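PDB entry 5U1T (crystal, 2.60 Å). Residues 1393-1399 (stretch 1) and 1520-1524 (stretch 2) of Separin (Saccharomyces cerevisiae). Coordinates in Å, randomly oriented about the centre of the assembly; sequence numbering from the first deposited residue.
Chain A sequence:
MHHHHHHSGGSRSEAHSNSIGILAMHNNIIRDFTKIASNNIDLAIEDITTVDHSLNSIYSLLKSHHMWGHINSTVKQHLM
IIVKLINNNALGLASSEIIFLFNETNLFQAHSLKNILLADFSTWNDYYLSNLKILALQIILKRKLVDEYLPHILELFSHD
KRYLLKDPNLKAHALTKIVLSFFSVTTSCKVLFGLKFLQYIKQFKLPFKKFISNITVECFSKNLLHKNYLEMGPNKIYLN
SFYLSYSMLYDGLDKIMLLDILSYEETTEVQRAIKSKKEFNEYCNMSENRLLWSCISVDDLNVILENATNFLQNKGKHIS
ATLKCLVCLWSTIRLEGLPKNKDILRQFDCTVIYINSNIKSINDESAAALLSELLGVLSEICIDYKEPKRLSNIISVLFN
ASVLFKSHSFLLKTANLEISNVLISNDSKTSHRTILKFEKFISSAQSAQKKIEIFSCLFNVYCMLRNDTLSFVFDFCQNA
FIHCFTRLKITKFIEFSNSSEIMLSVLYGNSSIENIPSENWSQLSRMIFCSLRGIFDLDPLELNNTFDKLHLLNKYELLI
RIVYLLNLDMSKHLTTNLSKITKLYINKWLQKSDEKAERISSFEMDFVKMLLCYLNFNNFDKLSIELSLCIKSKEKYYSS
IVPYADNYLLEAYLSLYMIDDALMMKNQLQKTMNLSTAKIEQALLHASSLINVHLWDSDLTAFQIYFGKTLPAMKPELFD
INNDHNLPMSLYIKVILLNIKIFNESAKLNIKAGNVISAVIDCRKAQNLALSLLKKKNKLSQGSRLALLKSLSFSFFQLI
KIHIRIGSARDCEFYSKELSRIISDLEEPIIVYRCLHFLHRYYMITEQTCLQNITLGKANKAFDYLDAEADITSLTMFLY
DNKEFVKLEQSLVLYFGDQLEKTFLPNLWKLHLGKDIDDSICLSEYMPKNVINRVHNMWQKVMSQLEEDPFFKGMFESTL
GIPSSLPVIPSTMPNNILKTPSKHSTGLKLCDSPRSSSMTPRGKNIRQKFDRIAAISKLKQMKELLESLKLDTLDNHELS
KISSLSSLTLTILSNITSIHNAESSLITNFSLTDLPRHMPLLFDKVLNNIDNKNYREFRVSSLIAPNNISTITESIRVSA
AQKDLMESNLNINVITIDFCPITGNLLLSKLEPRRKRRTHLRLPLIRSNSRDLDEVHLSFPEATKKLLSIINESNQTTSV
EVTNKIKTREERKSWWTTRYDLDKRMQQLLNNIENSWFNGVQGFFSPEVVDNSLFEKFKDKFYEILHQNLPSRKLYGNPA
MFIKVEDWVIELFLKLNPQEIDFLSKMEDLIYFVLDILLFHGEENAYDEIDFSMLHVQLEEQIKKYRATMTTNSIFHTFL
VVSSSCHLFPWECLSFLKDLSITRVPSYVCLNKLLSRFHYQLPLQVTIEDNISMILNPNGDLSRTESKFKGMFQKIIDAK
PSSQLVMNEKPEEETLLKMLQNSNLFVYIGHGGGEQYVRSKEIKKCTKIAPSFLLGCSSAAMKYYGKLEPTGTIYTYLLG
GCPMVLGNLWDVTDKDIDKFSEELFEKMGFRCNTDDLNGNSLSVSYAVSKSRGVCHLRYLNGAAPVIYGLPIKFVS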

# COMPACT_ATOMS: atom_id res chain seq x y z
N LYS A 1393 32.55 -30.32 11.79
CA LYS A 1393 31.59 -30.57 12.86
C LYS A 1393 31.22 -32.06 12.88
O LYS A 1393 31.07 -32.64 13.96
CB LYS A 1393 30.34 -29.69 12.71
CG LYS A 1393 30.62 -28.18 12.87
CD LYS A 1393 31.43 -27.83 14.16
CE LYS A 1393 32.04 -26.41 14.06
NZ LYS A 1393 32.92 -26.25 12.82
N LEU A 1394 31.11 -32.67 11.71
CA LEU A 1394 30.87 -34.11 11.63
C LEU A 1394 32.00 -34.87 12.31
O LEU A 1394 31.75 -35.82 13.06
CB LEU A 1394 30.73 -34.56 10.18
CG LEU A 1394 29.31 -34.72 9.65
CD1 LEU A 1394 29.32 -35.39 8.29
CD2 LEU A 1394 28.47 -35.51 10.63
N LEU A 1395 33.24 -34.46 12.06
CA LEU A 1395 34.37 -35.11 12.70
C LEU A 1395 34.41 -34.80 14.20
O LEU A 1395 34.72 -35.67 15.01
CB LEU A 1395 35.69 -34.71 12.02
CG LEU A 1395 35.93 -35.12 10.56
CD1 LEU A 1395 37.33 -34.75 10.11
CD2 LEU A 1395 35.68 -36.59 10.31
N SER A 1396 34.10 -33.57 14.59
CA SER A 1396 34.01 -33.25 16.02
C SER A 1396 32.92 -34.09 16.71
O SER A 1396 33.08 -34.48 17.86
CB SER A 1396 33.73 -31.76 16.24
OG SER A 1396 34.94 -31.04 16.36
N ARG A 1397 31.85 -34.38 15.99
CA ARG A 1397 30.74 -35.16 16.53
C ARG A 1397 31.18 -36.57 16.89
O ARG A 1397 30.60 -37.19 17.79
CB ARG A 1397 29.59 -35.21 15.53
CG ARG A 1397 28.30 -35.85 16.03
CD ARG A 1397 27.22 -35.79 14.96
NE ARG A 1397 26.21 -36.82 15.16
CZ ARG A 1397 25.12 -36.96 14.40
NH1 ARG A 1397 24.25 -37.94 14.66
NH2 ARG A 1397 24.92 -36.12 13.39
N PHE A 1398 32.20 -37.09 16.21
CA PHE A 1398 32.66 -38.46 16.46
C PHE A 1398 34.16 -38.50 16.79
O PHE A 1398 34.90 -39.37 16.31
CB PHE A 1398 32.34 -39.35 15.24
CG PHE A 1398 30.87 -39.40 14.86
CD1 PHE A 1398 30.00 -40.25 15.53
CD2 PHE A 1398 30.37 -38.60 13.85
CE1 PHE A 1398 28.65 -40.30 15.19
CE2 PHE A 1398 29.03 -38.64 13.50
CZ PHE A 1398 28.17 -39.49 14.17
N HIS A 1399 34.60 -37.52 17.56
CA HIS A 1399 35.94 -37.47 18.07
C HIS A 1399 36.99 -37.91 17.08
O HIS A 1399 37.91 -38.60 17.43
CB HIS A 1399 36.03 -38.30 19.32
CG HIS A 1399 34.99 -37.96 20.33
ND1 HIS A 1399 33.81 -38.65 20.43
CD2 HIS A 1399 34.96 -37.01 21.28
CE1 HIS A 1399 33.09 -38.14 21.40
NE2 HIS A 1399 33.76 -37.14 21.93
N GLY A 1520 19.83 -32.37 8.75
CA GLY A 1520 19.17 -33.10 9.82
C GLY A 1520 20.16 -33.79 10.75
O GLY A 1520 19.76 -34.41 11.74
N GLY A 1521 21.44 -33.70 10.44
CA GLY A 1521 22.45 -34.27 11.32
C GLY A 1521 22.81 -35.69 10.95
O GLY A 1521 23.44 -36.40 11.73
N CYS A 1522 22.38 -36.11 9.76
CA CYS A 1522 22.87 -37.34 9.14
C CYS A 1522 24.38 -37.19 8.94
O CYS A 1522 24.83 -36.15 8.45
CB CYS A 1522 22.16 -37.61 7.81
SG CYS A 1522 22.54 -39.19 7.01
N PRO A 1523 25.14 -38.22 9.36
CA PRO A 1523 26.60 -38.28 9.27
C PRO A 1523 27.10 -39.08 8.06
O PRO A 1523 28.31 -39.12 7.81
CB PRO A 1523 26.98 -38.98 10.58
CG PRO A 1523 25.87 -39.90 10.82
CD PRO A 1523 24.62 -39.29 10.23
N MET A 1524 26.19 -39.73 7.34
CA MET A 1524 26.55 -40.47 6.12
C MET A 1524 25.28 -40.73 5.34
O MET A 1524 24.42 -41.46 5.79
CB MET A 1524 27.24 -41.81 6.45
CG MET A 1524 27.87 -42.55 5.25
SD MET A 1524 26.79 -43.20 3.96
CE MET A 1524 25.68 -44.22 4.92

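Stretch 2 has no regular helix or strand and packs against stretch 1, which is largely helical. The contact is small, burying 207 Å² over both sides. Gly1520 does not touch stretch 1.

Gly1521 is the first residue after a helix to leave helical angles, in a Schellman motif. Its phi is positive, at 92°. At these angles a CB would be jammed against the carbonyl O of Gly1520, which by itself calls for glycine. An ideal CB here would also lie 3.6 Å from Arg1397 NH2. The carbonyl O of Gly1521 sits at the edge of the Arg1397 guanidinium, near its plane. The modelled distance from Arg1397 NH2 to Gly1521 O is 2.2 Å. That is too short for a hydrogen bond; it is a clash in the model, and no interaction is inferred from it. Arg1397 reaches the loop with an extended side chain, with chi1, chi2 and chi3 all t.

Cys1522 turns its CA-to-CB bond away from stretch 1. Its backbone makes the approach instead: Leu1394 CD2 lies 4.3 Å from Cys1522 O.

Pro1523 has the largest covered area, 67 Å², and is the apolar centre of the contact. Its CA-to-CB bond points toward stretch 1, and its CB meets two side chains. Leu1394 CD2 is 3.8 Å from Pro1523 CB and 3.6 Å from Pro1523 CA. Phe1398 CE2 is 3.6 Å from Pro1523 CB, which lies oblique to the ring. Leu1394 and Phe1398 are four residues apart in sequence, and both side chains meet Pro1523 CB. A weak backbone hydrogen bond, 3.4 Å from Phe1398 N to Leu1394 O, links them.

Met1524 makes no contact. Its CA-to-CB bond points sideways, and the end of its side chain leads away.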